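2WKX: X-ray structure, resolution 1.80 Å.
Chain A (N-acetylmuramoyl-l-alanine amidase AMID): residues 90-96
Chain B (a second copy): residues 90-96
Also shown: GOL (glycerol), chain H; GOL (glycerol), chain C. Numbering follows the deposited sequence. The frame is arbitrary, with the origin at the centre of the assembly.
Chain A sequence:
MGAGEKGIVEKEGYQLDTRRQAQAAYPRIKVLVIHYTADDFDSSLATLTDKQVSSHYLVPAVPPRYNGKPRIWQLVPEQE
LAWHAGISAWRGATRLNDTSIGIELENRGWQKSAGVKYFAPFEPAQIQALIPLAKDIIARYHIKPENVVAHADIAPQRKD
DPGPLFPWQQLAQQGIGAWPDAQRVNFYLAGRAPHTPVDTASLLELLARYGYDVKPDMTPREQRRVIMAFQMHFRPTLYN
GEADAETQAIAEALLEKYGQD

Chain A, residues 90-96: WRGATRL
Chain B, residues 90-96: WRGATRL

This is a small two-fold symmetric contact in which an arginine of each copy donates a hydrogen bond to a backbone carbonyl in a tight turn of the other. An exact two-fold axis relates the copies, so each interaction occurs twice and chain B has the same angles as chain A. The segments from residue 91 to 95 run 146° apart, roughly antiparallel. In register, A:Ala93 CA lies 7.4 Å from B:Thr94 CA, too far for direct backbone pairing. The buried surface totals 322 Å².

Each stretch makes a type I' turn, in chain A from A:Trp90 to A:Ala93. It is closed by A:Ala93 N to A:Trp90 O at 3.0 Å and A:Trp90 N to A:Ala93 O at 2.9 Å. A:Arg91 (phi/psi 52/40) and A:Gly92 (93/-16) occupy the corners. A CB on A:Gly92 would jam against the preceding carbonyl and lie 2.4 Å from B:Arg95 NH2. A:Ala93 (-84/156) and A:Thr94 (-129/177) are extended; A:Arg95 (51/56) turns again.

A:Arg95 CB points toward chain B. Its side chain is m, t, t with chi4 -177°, so it is nearly fully stretched beyond chi1. The charged guanidinium offers N-H donors at its edge: A:Arg95 NH2 donates to the polar B:Arg91 O at 2.9 Å (141°). Its flat face covers B:Gly92 C and B:Ala93 N, with A:Arg95 CZ 3.7 Å from B:Ala93 N. A:Arg95 NH1 donates to glycerol O2 (chain C) at 2.9 Å. That glycerol's O1 donates to B:Trp90 O at 3.0 Å, bridging the copies.

Near the axis, A:Thr94 OG1 and B:Thr94 OG1 stand 4.2 Å apart. Two waters join the strands instead: water 1 accepts from A:Thr94 N and bonds B:Thr94 OG1, both 3.0 Å. Water 2 does the same with the chains exchanged. A:Thr94 chi1 is p.

A:Trp90 (-157/120; chi1 t, chi2 -115°), A:Arg91 (m, t, p, chi4 94°) and A:Leu96 (-61/-20; m, m) send no side chain across.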

# COMPACT_ATOMS: atom_id res chain seq x y z
N TRP A 90 -3.94 7.50 -5.99
CA TRP A 90 -3.51 8.85 -5.62
C TRP A 90 -2.00 8.95 -5.73
O TRP A 90 -1.29 8.19 -5.06
CB TRP A 90 -3.97 9.25 -4.20
CG TRP A 90 -3.65 10.71 -3.90
CD1 TRP A 90 -2.77 11.18 -2.96
CD2 TRP A 90 -4.19 11.85 -4.57
NE1 TRP A 90 -2.75 12.57 -3.00
CE2 TRP A 90 -3.59 13.00 -4.00
CE3 TRP A 90 -5.11 12.02 -5.63
CZ2 TRP A 90 -3.91 14.31 -4.42
CZ3 TRP A 90 -5.42 13.31 -6.05
CH2 TRP A 90 -4.82 14.44 -5.45
N ARG A 91 -1.52 9.86 -6.59
CA ARG A 91 -0.08 10.12 -6.72
C ARG A 91 0.75 8.84 -6.95
O ARG A 91 1.84 8.70 -6.40
CB ARG A 91 0.44 10.96 -5.54
CG ARG A 91 -0.19 12.34 -5.51
CD ARG A 91 0.23 13.19 -4.33
NE ARG A 91 1.58 13.74 -4.33
CZ ARG A 91 1.91 14.96 -4.77
NH1 ARG A 91 1.04 15.79 -5.33
NH2 ARG A 91 3.16 15.37 -4.66
N GLY A 92 0.21 7.94 -7.77
CA GLY A 92 0.88 6.70 -8.15
C GLY A 92 0.57 5.48 -7.30
O GLY A 92 0.86 4.37 -7.72
N ALA A 93 0.01 5.68 -6.11
CA ALA A 93 -0.44 4.57 -5.27
C ALA A 93 -1.84 4.12 -5.69
O ALA A 93 -2.61 4.90 -6.27
CB ALA A 93 -0.44 4.96 -3.79
N THR A 94 -2.16 2.87 -5.39
CA THR A 94 -3.52 2.33 -5.55
C THR A 94 -3.87 1.67 -4.22
O THR A 94 -3.01 1.63 -3.32
CB THR A 94 -3.61 1.28 -6.70
OG1 THR A 94 -2.72 0.19 -6.43
CG2 THR A 94 -3.25 1.91 -8.07
N ARG A 95 -5.10 1.15 -4.09
CA ARG A 95 -5.54 0.49 -2.84
C ARG A 95 -5.28 1.37 -1.64
O ARG A 95 -4.59 0.98 -0.68
CB ARG A 95 -4.86 -0.88 -2.65
CG ARG A 95 -5.09 -1.85 -3.79
CD ARG A 95 -4.52 -3.22 -3.45
NE ARG A 95 -4.79 -4.18 -4.52
CZ ARG A 95 -4.46 -5.46 -4.46
NH1 ARG A 95 -3.81 -5.95 -3.40
NH2 ARG A 95 -4.76 -6.26 -5.48
N LEU A 96 -5.81 2.59 -1.68
CA LEU A 96 -5.51 3.59 -0.66
C LEU A 96 -5.91 3.22 0.78
O LEU A 96 -5.35 3.80 1.71
CB LEU A 96 -6.08 4.97 -1.03
CG LEU A 96 -5.14 5.88 -1.86
CD1 LEU A 96 -3.93 6.36 -1.02
CD2 LEU A 96 -4.68 5.21 -3.18
N TRP B 90 2.69 -7.35 -6.81
CA TRP B 90 2.34 -8.71 -6.41
C TRP B 90 0.83 -8.81 -6.22
O TRP B 90 0.26 -8.07 -5.40
CB TRP B 90 3.05 -9.14 -5.10
CG TRP B 90 2.80 -10.60 -4.78
CD1 TRP B 90 2.11 -11.11 -3.70
CD2 TRP B 90 3.19 -11.73 -5.58
NE1 TRP B 90 2.08 -12.49 -3.77
CE2 TRP B 90 2.71 -12.89 -4.92
CE3 TRP B 90 3.89 -11.88 -6.80
CZ2 TRP B 90 2.95 -14.19 -5.43
CZ3 TRP B 90 4.11 -13.16 -7.30
CH2 TRP B 90 3.64 -14.30 -6.62
N ARG B 91 0.19 -9.70 -6.99
CA ARG B 91 -1.25 -9.96 -6.85
C ARG B 91 -2.10 -8.68 -6.88
O ARG B 91 -3.07 -8.55 -6.12
CB ARG B 91 -1.53 -10.83 -5.60
CG ARG B 91 -0.91 -12.21 -5.73
CD ARG B 91 -1.09 -13.09 -4.51
NE ARG B 91 -2.42 -13.64 -4.26
CZ ARG B 91 -2.84 -14.85 -4.66
NH1 ARG B 91 -2.09 -15.66 -5.39
NH2 ARG B 91 -4.04 -15.26 -4.32
N GLY B 92 -1.73 -7.76 -7.77
CA GLY B 92 -2.46 -6.51 -7.98
C GLY B 92 -1.99 -5.31 -7.17
O GLY B 92 -2.35 -4.19 -7.51
N ALA B 93 -1.20 -5.54 -6.12
CA ALA B 93 -0.60 -4.44 -5.37
C ALA B 93 0.69 -3.99 -6.04
O ALA B 93 1.34 -4.75 -6.77
CB ALA B 93 -0.31 -4.87 -3.92
N THR B 94 1.07 -2.73 -5.77
CA THR B 94 2.37 -2.19 -6.18
C THR B 94 2.97 -1.56 -4.93
O THR B 94 2.31 -1.54 -3.88
CB THR B 94 2.24 -1.12 -7.30
OG1 THR B 94 1.41 -0.03 -6.84
CG2 THR B 94 1.61 -1.71 -8.59
N ARG B 95 4.20 -1.04 -5.02
CA ARG B 95 4.89 -0.41 -3.88
C ARG B 95 4.85 -1.32 -2.66
O ARG B 95 4.37 -0.95 -1.58
CB ARG B 95 4.26 0.95 -3.52
CG ARG B 95 4.26 1.95 -4.66
CD ARG B 95 3.77 3.31 -4.18
NE ARG B 95 3.84 4.29 -5.26
CZ ARG B 95 3.52 5.58 -5.11
NH1 ARG B 95 3.09 6.04 -3.93
NH2 ARG B 95 3.62 6.40 -6.15
N LEU B 96 5.37 -2.53 -2.84
CA LEU B 96 5.27 -3.57 -1.80
C LEU B 96 5.94 -3.22 -0.46
O LEU B 96 5.57 -3.83 0.55
CB LEU B 96 5.75 -4.93 -2.31
CG LEU B 96 4.67 -5.82 -2.96
CD1 LEU B 96 3.64 -6.33 -1.92
CD2 LEU B 96 3.96 -5.12 -4.15
C1 GOL H . 0.33 9.26 -1.80
O1 GOL H . -0.59 8.22 -2.15
C2 GOL H . 1.78 8.76 -1.96
O2 GOL H . 2.12 8.65 -3.32
C3 GOL H . 2.80 9.70 -1.31
O3 GOL H . 2.77 10.94 -1.97
C1 GOL C . -0.70 -9.21 -1.92
O1 GOL C . 0.15 -8.16 -2.41
C2 GOL C . -2.15 -8.72 -1.78
O2 GOL C . -2.75 -8.58 -3.05
C3 GOL C . -3.02 -9.67 -0.97
O3 GOL C . -3.13 -10.90 -1.65
O HOH W 1 0.33 1.38 -4.48
O HOH W 2 -1.19 -1.27 -4.36